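Local coordinates for protein C2 toxin component I (Clostridium botulinum, PDB 2J3X) that transfers ADP-ribose, probably from NAD+ to actin, as the enzymatic component of the binary C2 toxin, at residues T51-F56 with N76-D81; F56-L61 with K143-S148; K13-A18 with E181-L186; K19-E24 with Y174-D179. The protein carries 2 engineered substitutions. All blocks are in the same frame, centred on the assembly; numbering follows the deposited sequence.

Interaction 1. Residues T51-F56 with N76-D81; sequences TKIDNF and NQNLFD. Unlike the reference sequence in segment 76-81: Q77 (reference His). With SO4 (sulfate ion), chain P.
The phenyl ring of F56 rests one face on N78, whose CB stands almost over the ring centre, 3.5 Å from the centroid, in a CH-pi contact. The N78 amide is turned steeply against the ring. The amide of N76 lies only 7° from parallel to it and slides past, with OD1 3.8 Å from F56 CZ. The backbone N of L79 also comes in obliquely, 3.4 Å from F56 CE2. With CG anti to the backbone N (chi1 -170°), F56 extends from helix 47-59 to the first turn of helix 77-90, and M71 and V82 also touch its side chain. The two helical segments, in the N-terminal ADP-ribosyltransferase-like half, have axes crossing at -85°. Beside the ring, I53 CD1 packs on D81 CB at 4.1 Å and widens the apolar patch. At the more exposed margin, the bent chain of K52 crosses N78 and donates a long hydrogen bond from NZ to N78 OD1, 3.3 Å. The residue before helix 77-90, N76, is its N-cap: OD1 accepts from L79 N at 2.8 Å. L79 N therefore has its polar partner within its own segment, and an aromatic ring can lie against the helix start without having to supply one. N78 serves both chemistries, its CB facing the ring and its OD1 the lysine, and the positive end of K52 is kept at the border of the hydrophobic contact.

Interaction 2. Residues F56-L61 with K143-S148; sequences FSTDIL and KFSFIS. With GOL (glycerol), chain H.
S57 lays its hydroxyl over the backbone of S145, with OG 3.2 Å from S145 CA, while its CB meets F146 CE2 at 4.0 Å. OG falls between the backbone N and the carbonyl carbon (chi1 77°) and is hydrogen-bonded to D54 O one turn back, so it meets S145 only by packing. Next to it, T58 sets CG2 against F144 CB, 3.7 Å away, and L61 CD1 reaches the same CB from the end of the segment at 3.8 Å. The F144 ring itself meets F62 edge-to-face and touches R402 of strand 397-411, a strand that T58 also contacts through I406; the contact thus lies where the N-terminal half of the chain meets the C-terminal half. No direct hydrogen bond joins the two segments. A glycerol, probably from the crystallisation liquor, bridges them instead: its O1 bonds T58 OG1 at 2.9 Å, and its O3 accepts from F144 N at 2.8 Å. Its O2 donates to S145 OG, whose own proton goes to F146 O. Within the protein, Q189 NE2 bonds both S57 O and F144 O. Cohesion here therefore comes from close van der Waals fit, and the polar links between the segments pass through third parties.

Interaction 3. Residues K13-A18 with E181-L186; sequences KPESEA and ETVSLL. With SO4 (sulfate ion), chain N.
E15 turns its carboxylate onto the backbone carbonyl of E181, with OE2 2.9 Å and OE1 3.1 Å from E181 O. Its CG is anti to the backbone N (chi1 158°), and a bend at chi2 (65°) brings CD round toward that carbonyl. This is an approach of acceptors, not a hydrogen bond. It is probably tolerated because other donors serve them: N152 ND2 bonds E15 OE1, K19 forms a salt bridge with OE2, and N154 ND2 bonds E181 O. E181 also bends at chi2 and crosses E15 obliquely, the carboxylate planes 57° apart. Its OE1 lies 3.4 Å from E15 CG and 3.8 Å from the like-charged E15 OE2. Deeper in, V183 directs CG2 at A18, 3.9 Å from its CB and 3.7 Å from A18 O. Across the helix start from E15, S16 holds O2 of a sulfate that probably comes from the crystallisation liquor, through OG at 2.7 Å and through its backbone N. Thus the first turn of helix 15-30 meets the beginning of strand 183-187, which runs antiparallel between strands 147-150 and 175-178 of the mixed sheet.

Interaction 4. Residues K19-E24 with Y174-D179; sequences KEWGKE and YGVLND. Engineered in segment 19-24: E20 (natural residue Lys). With SO4 (sulfate ion), chain T.
V176 presses CG1 against the backbone of G22, 3.8 Å from G22 O, where helix 15-30 packs on strand 175-178, an outermost strand of the mixed sheet in the N-terminal ADP-ribosyltransferase fold. Because G22 has no side chain, the valine methyl meets the helix backbone itself. The segment axes approach to 8.1 Å, their directions 131° apart. W21 adds to this side: its six-membered ring leans obliquely on V176, with CZ3 4.1 Å from V176 CG2, and L185 of the adjoining strand touches both side chains. The far edge of the indole reaches a bound sulfate, probably from the crystallisation liquor, which R96 also binds. NE1 donates to its O3 in the plane of the ring, at 2.9 Å and a nearly straight 161°.

Toward the other end of the strand the contact becomes polar and looser. K19 brings NZ to within 3.6 Å of D179 O, while its salt bridge is with E15. K23 starts out pointing away from the strand, but its chain, bent at chi2 and chi3, returns to cross N178 at about a right angle. NZ donates to N178 OD1 at 3.1 Å and also forms a salt bridge with E26. A water accepts from K23 NZ at 2.8 Å and from N178 ND2, so solvent takes part directly on this side. The N178 amide, with CG placed between the backbone N and the carbonyl carbon (chi1 74°), is steadied at its other end by a bond from ND2 to D179 O, 2.8 Å long.

How the interactions relate
From the N terminus, helix 15-30 supplies the first segments of interactions 3 and 4. Interaction 3 closes the longest loop, from 13-18 to 181-186, and interaction 4 is nested just inside it; their strands, 183-187 and 175-178, are consecutive in the chain and paired in the sheet. Within both loops lie interactions 1 and 2, which share F56 on helix 47-59 and cross along the chain, their segments coming in the order 51-56, 56-61, 76-81, 143-148. Interaction 1 joins helix to helix, and interaction 2 carries helix 47-59 onto the approach to strand 147-150. There F146 meets L186, linking interactions 2 and 3.

Interaction 1. Residues T51-F56 with N76-D81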
# COMPACT_ATOMS: atom_id res chain seq x y z
N THR A 51 0.88 -11.60 -14.23
CA THR A 51 -0.25 -11.21 -13.36
C THR A 51 -0.20 -12.00 -12.05
O THR A 51 -0.35 -11.45 -10.95
CB THR A 51 -1.59 -11.41 -14.12
OG1 THR A 51 -1.64 -10.44 -15.18
CG2 THR A 51 -2.80 -11.20 -13.17
N LYS A 52 0.03 -13.29 -12.19
CA LYS A 52 0.04 -14.20 -11.05
C LYS A 52 1.16 -13.83 -10.05
O LYS A 52 0.95 -13.80 -8.80
CB LYS A 52 0.19 -15.64 -11.54
CG LYS A 52 0.23 -16.70 -10.43
CD LYS A 52 1.59 -17.35 -10.26
CE LYS A 52 1.58 -18.72 -10.88
NZ LYS A 52 2.97 -19.18 -11.16
N ILE A 53 2.37 -13.65 -10.58
CA ILE A 53 3.52 -13.31 -9.75
C ILE A 53 3.37 -11.92 -9.12
O ILE A 53 3.73 -11.71 -7.94
CB ILE A 53 4.83 -13.42 -10.60
CG1 ILE A 53 5.25 -14.89 -10.72
CG2 ILE A 53 5.99 -12.63 -10.00
CD1 ILE A 53 5.58 -15.63 -9.29
N ASP A 54 2.82 -10.96 -9.88
CA ASP A 54 2.60 -9.62 -9.31
C ASP A 54 1.63 -9.71 -8.14
O ASP A 54 1.85 -9.11 -7.10
CB ASP A 54 2.05 -8.61 -10.37
CG ASP A 54 3.18 -7.98 -11.25
OD1 ASP A 54 4.35 -7.99 -10.84
OD2 ASP A 54 2.88 -7.43 -12.32
N ASN A 55 0.53 -10.44 -8.33
CA ASN A 55 -0.44 -10.60 -7.24
C ASN A 55 0.17 -11.32 -6.05
O ASN A 55 -0.04 -10.94 -4.90
CB ASN A 55 -1.63 -11.40 -7.77
CG ASN A 55 -2.55 -10.58 -8.63
OD1 ASN A 55 -2.52 -9.35 -8.64
ND2 ASN A 55 -3.44 -11.27 -9.34
N PHE A 56 0.96 -12.35 -6.32
CA PHE A 56 1.64 -13.09 -5.26
C PHE A 56 2.61 -12.15 -4.50
O PHE A 56 2.74 -12.23 -3.28
CB PHE A 56 2.36 -14.31 -5.85
CG PHE A 56 2.90 -15.26 -4.81
CD1 PHE A 56 2.07 -16.19 -4.19
CD2 PHE A 56 4.21 -15.15 -4.38
CE1 PHE A 56 2.56 -17.06 -3.18
CE2 PHE A 56 4.71 -15.99 -3.38
CZ PHE A 56 3.91 -16.95 -2.79
N ASN A 76 8.57 -23.20 -1.86
CA ASN A 76 7.55 -22.57 -2.66
C ASN A 76 8.16 -21.81 -3.83
O ASN A 76 8.90 -20.82 -3.62
CB ASN A 76 6.69 -21.67 -1.78
CG ASN A 76 5.53 -21.05 -2.55
OD1 ASN A 76 5.73 -20.18 -3.39
ND2 ASN A 76 4.32 -21.58 -2.34
N GLN A 77 7.83 -22.22 -5.06
CA GLN A 77 8.44 -21.65 -6.25
C GLN A 77 7.92 -20.26 -6.50
O GLN A 77 8.66 -19.42 -7.06
CB GLN A 77 8.24 -22.54 -7.50
CG GLN A 77 9.08 -23.89 -7.42
CD GLN A 77 10.56 -23.69 -7.05
OE1 GLN A 77 11.30 -22.96 -7.74
NE2 GLN A 77 10.99 -24.35 -5.95
N ASN A 78 6.66 -20.00 -6.14
CA ASN A 78 6.16 -18.60 -6.34
C ASN A 78 7.02 -17.64 -5.51
O ASN A 78 7.45 -16.59 -6.03
CB ASN A 78 4.70 -18.49 -5.98
CG ASN A 78 3.79 -19.15 -7.01
OD1 ASN A 78 4.20 -19.37 -8.14
ND2 ASN A 78 2.55 -19.45 -6.61
N LEU A 79 7.30 -18.00 -4.25
CA LEU A 79 8.06 -17.08 -3.40
C LEU A 79 9.49 -16.98 -3.90
O LEU A 79 10.07 -15.88 -3.93
CB LEU A 79 7.99 -17.54 -1.93
CG LEU A 79 8.86 -16.78 -0.95
CD1 LEU A 79 8.36 -15.27 -0.85
CD2 LEU A 79 8.75 -17.44 0.43
N PHE A 80 10.11 -18.11 -4.21
CA PHE A 80 11.50 -18.07 -4.75
C PHE A 80 11.57 -17.25 -6.03
O PHE A 80 12.56 -16.54 -6.24
CB PHE A 80 12.03 -19.46 -5.05
CG PHE A 80 12.26 -20.31 -3.80
CD1 PHE A 80 12.22 -19.78 -2.52
CD2 PHE A 80 12.61 -21.65 -3.96
CE1 PHE A 80 12.44 -20.63 -1.36
CE2 PHE A 80 12.84 -22.47 -2.87
CZ PHE A 80 12.77 -21.97 -1.59
N ASP A 81 10.56 -17.37 -6.88
CA ASP A 81 10.54 -16.60 -8.13
C ASP A 81 10.48 -15.09 -7.85
O ASP A 81 11.22 -14.31 -8.45
CB ASP A 81 9.38 -17.02 -9.05
CG ASP A 81 9.67 -18.31 -9.81
OD1 ASP A 81 10.86 -18.68 -9.89
OD2 ASP A 81 8.71 -18.92 -10.31
S SO4 P . -0.05 -7.16 -14.10
O1 SO4 P . 0.92 -7.61 -15.10
O2 SO4 P . 0.30 -7.59 -12.74
O3 SO4 P . -0.14 -5.70 -14.10
O4 SO4 P . -1.33 -7.82 -14.41

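Interaction 2. Residues F56-L61 with K143-S148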
# COMPACT_ATOMS: atom_id res chain seq x y z
N PHE A 56 0.96 -12.35 -6.32
CA PHE A 56 1.64 -13.09 -5.26
C PHE A 56 2.61 -12.15 -4.50
O PHE A 56 2.74 -12.23 -3.28
CB PHE A 56 2.36 -14.31 -5.85
CG PHE A 56 2.90 -15.26 -4.81
CD1 PHE A 56 2.07 -16.19 -4.19
CD2 PHE A 56 4.21 -15.15 -4.38
CE1 PHE A 56 2.56 -17.06 -3.18
CE2 PHE A 56 4.71 -15.99 -3.38
CZ PHE A 56 3.91 -16.95 -2.79
N SER A 57 3.34 -11.31 -5.23
CA SER A 57 4.30 -10.40 -4.60
C SER A 57 3.60 -9.40 -3.67
O SER A 57 4.18 -8.93 -2.67
CB SER A 57 5.18 -9.67 -5.65
OG SER A 57 4.46 -8.60 -6.31
N THR A 58 2.33 -9.08 -3.97
CA THR A 58 1.51 -8.23 -3.07
C THR A 58 1.06 -9.06 -1.86
O THR A 58 1.15 -8.60 -0.72
CB THR A 58 0.31 -7.74 -3.85
OG1 THR A 58 0.78 -6.85 -4.89
CG2 THR A 58 -0.66 -6.97 -2.94
N ASP A 59 0.50 -10.25 -2.13
CA ASP A 59 -0.00 -11.13 -1.07
C ASP A 59 0.98 -11.34 0.09
O ASP A 59 0.60 -11.28 1.27
CB ASP A 59 -0.31 -12.53 -1.65
CG ASP A 59 -1.40 -12.51 -2.70
OD1 ASP A 59 -2.16 -11.54 -2.80
OD2 ASP A 59 -1.42 -13.49 -3.47
N ILE A 60 2.24 -11.60 -0.26
CA ILE A 60 3.26 -11.87 0.77
C ILE A 60 3.61 -10.72 1.67
O ILE A 60 4.06 -10.96 2.79
CB ILE A 60 4.52 -12.52 0.17
CG1 ILE A 60 5.19 -11.54 -0.81
CG2 ILE A 60 4.13 -13.88 -0.56
CD1 ILE A 60 6.33 -12.14 -1.62
N LEU A 61 3.37 -9.45 1.23
CA LEU A 61 3.61 -8.29 2.12
C LEU A 61 2.60 -8.29 3.29
O LEU A 61 2.78 -7.61 4.31
CB LEU A 61 3.42 -6.99 1.32
CG LEU A 61 4.26 -6.86 0.04
CD1 LEU A 61 3.85 -5.45 -0.58
CD2 LEU A 61 5.69 -6.89 0.41
N LYS A 143 1.98 1.01 -5.35
CA LYS A 143 1.96 -0.20 -6.14
C LYS A 143 2.69 -1.28 -5.34
O LYS A 143 3.90 -1.27 -5.23
CB LYS A 143 2.66 0.05 -7.49
CG LYS A 143 2.49 -1.17 -8.45
CD LYS A 143 1.15 -1.13 -9.20
CE LYS A 143 1.04 -2.30 -10.17
NZ LYS A 143 -0.33 -2.16 -10.77
N PHE A 144 1.93 -2.17 -4.71
CA PHE A 144 2.56 -3.18 -3.86
C PHE A 144 3.43 -4.17 -4.62
O PHE A 144 4.48 -4.59 -4.09
CB PHE A 144 1.47 -3.93 -3.06
CG PHE A 144 0.62 -3.02 -2.25
CD1 PHE A 144 1.15 -2.30 -1.15
CD2 PHE A 144 -0.74 -2.88 -2.57
CE1 PHE A 144 0.29 -1.45 -0.37
CE2 PHE A 144 -1.59 -2.05 -1.82
CZ PHE A 144 -1.07 -1.32 -0.73
N SER A 145 3.07 -4.48 -5.86
CA SER A 145 3.81 -5.44 -6.66
C SER A 145 4.94 -4.68 -7.36
O SER A 145 5.11 -3.49 -7.13
CB SER A 145 2.92 -6.09 -7.73
OG SER A 145 2.43 -5.08 -8.63
N PHE A 146 5.72 -5.39 -8.17
CA PHE A 146 6.64 -4.72 -9.10
C PHE A 146 5.80 -3.77 -9.94
O PHE A 146 4.62 -4.07 -10.22
CB PHE A 146 7.25 -5.76 -10.02
CG PHE A 146 7.97 -6.83 -9.26
CD1 PHE A 146 9.20 -6.54 -8.62
CD2 PHE A 146 7.39 -8.09 -9.13
CE1 PHE A 146 9.90 -7.55 -7.89
CE2 PHE A 146 8.07 -9.11 -8.41
CZ PHE A 146 9.31 -8.85 -7.80
N ILE A 147 6.41 -2.68 -10.35
CA ILE A 147 5.73 -1.68 -11.17
C ILE A 147 6.35 -1.75 -12.58
O ILE A 147 7.55 -2.06 -12.73
CB ILE A 147 5.82 -0.29 -10.48
CG1 ILE A 147 4.87 0.73 -11.09
CG2 ILE A 147 7.27 0.21 -10.45
CD1 ILE A 147 4.91 2.10 -10.35
N SER A 148 5.51 -1.59 -13.60
CA SER A 148 5.98 -1.67 -14.99
C SER A 148 5.92 -0.28 -15.57
O SER A 148 4.99 0.46 -15.28
CB SER A 148 5.06 -2.57 -15.80
OG SER A 148 5.13 -3.93 -15.35
C1 GOL H . -1.93 -5.60 -6.88
O1 GOL H . -1.11 -6.71 -7.14
C2 GOL H . -1.04 -4.55 -6.24
O2 GOL H . 0.10 -4.26 -6.99
C3 GOL H . -1.74 -3.24 -6.22
O3 GOL H . -0.61 -2.51 -5.86

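Interaction 3. Residues K13-A18 with E181-L186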
# COMPACT_ATOMS: atom_id res chain seq x y z
N LYS A 13 8.36 7.65 -30.85
CA LYS A 13 9.43 7.12 -31.71
C LYS A 13 8.99 5.81 -32.33
O LYS A 13 8.08 5.15 -31.81
CB LYS A 13 10.72 6.89 -30.91
CG LYS A 13 11.31 8.20 -30.34
CD LYS A 13 12.65 7.85 -29.69
CE LYS A 13 13.46 9.05 -29.17
NZ LYS A 13 14.58 8.66 -28.13
N PRO A 14 9.64 5.39 -33.43
CA PRO A 14 9.22 4.13 -34.02
C PRO A 14 9.28 2.95 -33.03
O PRO A 14 10.26 2.79 -32.30
CB PRO A 14 10.24 3.93 -35.15
CG PRO A 14 10.59 5.38 -35.57
CD PRO A 14 10.72 6.06 -34.21
N GLU A 15 8.26 2.10 -33.03
CA GLU A 15 8.26 0.92 -32.16
C GLU A 15 9.49 0.03 -32.36
O GLU A 15 10.00 -0.57 -31.41
CB GLU A 15 6.94 0.11 -32.32
CG GLU A 15 6.94 -1.36 -31.92
CD GLU A 15 7.17 -1.67 -30.42
OE1 GLU A 15 7.28 -0.77 -29.56
OE2 GLU A 15 7.30 -2.88 -30.10
N SER A 16 9.98 -0.08 -33.59
CA SER A 16 11.15 -0.90 -33.85
C SER A 16 12.39 -0.42 -33.09
O SER A 16 13.26 -1.23 -32.71
CB SER A 16 11.47 -0.90 -35.36
OG SER A 16 11.84 0.40 -35.82
N GLU A 17 12.48 0.88 -32.89
CA GLU A 17 13.59 1.40 -32.13
C GLU A 17 13.47 1.09 -30.64
O GLU A 17 14.47 0.75 -30.00
CB GLU A 17 13.73 2.88 -32.35
CG GLU A 17 14.17 3.23 -33.82
CD GLU A 17 14.08 4.72 -34.11
OE1 GLU A 17 14.16 5.56 -33.18
OE2 GLU A 17 13.93 5.11 -35.31
N ALA A 18 12.28 1.22 -30.08
CA ALA A 18 12.07 0.78 -28.67
C ALA A 18 12.35 -0.70 -28.57
O ALA A 18 12.99 -1.15 -27.61
CB ALA A 18 10.60 1.01 -28.27
N GLU A 181 4.59 -6.05 -29.22
CA GLU A 181 4.43 -4.64 -29.58
C GLU A 181 4.79 -3.64 -28.47
O GLU A 181 4.84 -2.43 -28.71
CB GLU A 181 3.03 -4.35 -30.10
CG GLU A 181 2.70 -5.02 -31.47
CD GLU A 181 3.51 -4.49 -32.66
OE1 GLU A 181 4.51 -3.74 -32.48
OE2 GLU A 181 3.14 -4.84 -33.81
N THR A 182 5.02 -4.16 -27.26
CA THR A 182 5.34 -3.29 -26.13
C THR A 182 6.73 -3.55 -25.56
O THR A 182 7.23 -4.68 -25.56
CB THR A 182 4.35 -3.35 -24.92
OG1 THR A 182 4.49 -4.58 -24.24
CG2 THR A 182 2.88 -3.10 -25.34
N VAL A 183 7.29 -2.49 -25.00
CA VAL A 183 8.55 -2.58 -24.29
C VAL A 183 8.35 -1.88 -22.95
O VAL A 183 7.79 -0.79 -22.92
CB VAL A 183 9.67 -1.88 -25.11
CG1 VAL A 183 11.05 -2.14 -24.46
CG2 VAL A 183 9.65 -2.37 -26.55
N SER A 184 8.83 -2.49 -21.86
CA SER A 184 8.61 -1.91 -20.53
C SER A 184 9.82 -2.09 -19.62
O SER A 184 10.60 -3.05 -19.75
CB SER A 184 7.39 -2.57 -19.82
OG SER A 184 6.22 -2.45 -20.59
N LEU A 185 9.99 -1.16 -18.72
CA LEU A 185 10.93 -1.42 -17.60
C LEU A 185 10.13 -2.14 -16.51
O LEU A 185 8.93 -1.96 -16.39
CB LEU A 185 11.51 -0.16 -17.00
CG LEU A 185 12.12 0.90 -17.95
CD1 LEU A 185 12.81 2.00 -17.22
CD2 LEU A 185 13.09 0.19 -18.94
N LEU A 186 10.85 -2.90 -15.69
CA LEU A 186 10.27 -3.50 -14.51
C LEU A 186 11.02 -2.85 -13.35
O LEU A 186 12.26 -2.84 -13.35
CB LEU A 186 10.53 -5.02 -14.54
CG LEU A 186 9.79 -5.72 -13.38
CD1 LEU A 186 8.28 -5.59 -13.53
CD2 LEU A 186 10.21 -7.18 -13.34
S SO4 N . 7.87 1.04 -36.74
O1 SO4 N . 8.03 1.07 -38.19
O2 SO4 N . 9.23 0.85 -36.28
O3 SO4 N . 7.26 2.33 -36.34
O4 SO4 N . 7.01 -0.07 -36.39

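Interaction 4. Residues K19-E24 with Y174-D179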
# COMPACT_ATOMS: atom_id res chain seq x y z
N LYS A 19 11.88 -1.48 -29.56
CA LYS A 19 12.03 -2.93 -29.46
C LYS A 19 13.52 -3.32 -29.47
O LYS A 19 13.95 -4.14 -28.66
CB LYS A 19 11.30 -3.63 -30.61
CG LYS A 19 11.28 -5.14 -30.39
CD LYS A 19 10.61 -5.82 -31.54
CE LYS A 19 9.45 -6.60 -31.03
NZ LYS A 19 8.43 -5.57 -30.65
N GLU A 20 14.30 -2.70 -30.36
CA GLU A 20 15.70 -3.14 -30.46
C GLU A 20 16.51 -2.68 -29.24
O GLU A 20 17.43 -3.39 -28.78
CB GLU A 20 16.33 -2.70 -31.78
CG GLU A 20 16.54 -1.23 -31.90
CD GLU A 20 16.69 -0.79 -33.37
OE1 GLU A 20 16.93 -1.62 -34.22
OE2 GLU A 20 16.58 0.42 -33.62
N TRP A 21 16.12 -1.54 -28.68
CA TRP A 21 16.71 -1.06 -27.40
C TRP A 21 16.38 -2.08 -26.32
O TRP A 21 17.26 -2.50 -25.55
CB TRP A 21 16.10 0.30 -27.02
CG TRP A 21 16.67 0.91 -25.76
CD1 TRP A 21 17.76 1.73 -25.65
CD2 TRP A 21 16.17 0.72 -24.43
NE1 TRP A 21 17.95 2.09 -24.30
CE2 TRP A 21 16.97 1.47 -23.56
CE3 TRP A 21 15.05 0.05 -23.91
CZ2 TRP A 21 16.74 1.50 -22.15
CZ3 TRP A 21 14.82 0.08 -22.53
CH2 TRP A 21 15.65 0.82 -21.67
N GLY A 22 15.11 -2.46 -26.24
CA GLY A 22 14.65 -3.48 -25.25
C GLY A 22 15.44 -4.76 -25.36
O GLY A 22 15.91 -5.28 -24.38
N LYS A 23 15.60 -5.29 -26.56
CA LYS A 23 16.39 -6.53 -26.71
C LYS A 23 17.83 -6.37 -26.23
O LYS A 23 18.37 -7.28 -25.60
CB LYS A 23 16.37 -7.01 -28.18
CG LYS A 23 14.98 -7.41 -28.73
CD LYS A 23 13.99 -8.11 -27.72
CE LYS A 23 14.35 -9.60 -27.47
NZ LYS A 23 13.45 -10.25 -26.48
N GLU A 24 18.46 -5.24 -26.56
CA GLU A 24 19.87 -4.94 -26.23
C GLU A 24 19.97 -4.84 -24.70
O GLU A 24 20.89 -5.36 -24.06
CB GLU A 24 20.28 -3.63 -26.88
CG GLU A 24 21.69 -3.15 -26.64
CD GLU A 24 22.78 -4.11 -27.12
OE1 GLU A 24 22.50 -5.00 -27.95
OE2 GLU A 24 23.93 -3.94 -26.65
N TYR A 174 16.34 -1.64 -12.26
CA TYR A 174 15.41 -1.93 -13.33
C TYR A 174 15.74 -3.17 -14.11
O TYR A 174 16.91 -3.57 -14.19
CB TYR A 174 15.24 -0.77 -14.33
CG TYR A 174 16.39 -0.68 -15.33
CD1 TYR A 174 17.65 -0.25 -14.91
CD2 TYR A 174 16.19 -0.98 -16.70
CE1 TYR A 174 18.74 -0.16 -15.83
CE2 TYR A 174 17.26 -0.89 -17.64
CZ TYR A 174 18.51 -0.48 -17.18
OH TYR A 174 19.56 -0.35 -18.07
N GLY A 175 14.70 -3.73 -14.70
CA GLY A 175 14.78 -4.78 -15.66
C GLY A 175 14.05 -4.31 -16.88
O GLY A 175 13.42 -3.23 -16.86
N VAL A 176 14.16 -5.09 -17.94
CA VAL A 176 13.45 -4.79 -19.19
C VAL A 176 12.67 -5.99 -19.63
O VAL A 176 13.18 -7.13 -19.64
CB VAL A 176 14.43 -4.31 -20.32
CG1 VAL A 176 13.62 -4.10 -21.64
CG2 VAL A 176 15.11 -3.00 -19.87
N LEU A 177 11.41 -5.73 -20.00
CA LEU A 177 10.55 -6.76 -20.50
C LEU A 177 10.01 -6.37 -21.86
O LEU A 177 9.79 -5.20 -22.11
CB LEU A 177 9.37 -6.90 -19.56
CG LEU A 177 9.63 -7.36 -18.11
CD1 LEU A 177 8.25 -7.48 -17.45
CD2 LEU A 177 10.45 -8.68 -18.04
N ASN A 178 9.73 -7.34 -22.74
CA ASN A 178 8.95 -6.93 -23.94
C ASN A 178 8.03 -8.02 -24.45
O ASN A 178 8.27 -9.17 -24.18
CB ASN A 178 9.86 -6.56 -25.08
CG ASN A 178 10.48 -7.78 -25.70
OD1 ASN A 178 11.31 -8.44 -25.08
ND2 ASN A 178 10.01 -8.14 -26.90
N ASP A 179 6.99 -7.65 -25.17
CA ASP A 179 6.27 -8.64 -25.96
C ASP A 179 6.40 -8.28 -27.43
O ASP A 179 7.41 -7.66 -27.84
CB ASP A 179 4.82 -8.78 -25.50
CG ASP A 179 4.06 -7.48 -25.57
OD1 ASP A 179 4.49 -6.58 -26.30
OD2 ASP A 179 3.00 -7.37 -24.89
S SO4 T . 20.94 2.97 -21.71
O1 SO4 T . 21.91 2.08 -22.34
O2 SO4 T . 21.68 4.09 -21.13
O3 SO4 T . 20.01 3.48 -22.74
O4 SO4 T . 20.22 2.29 -20.64
O HOH W 1 11.40 -10.68 -28.29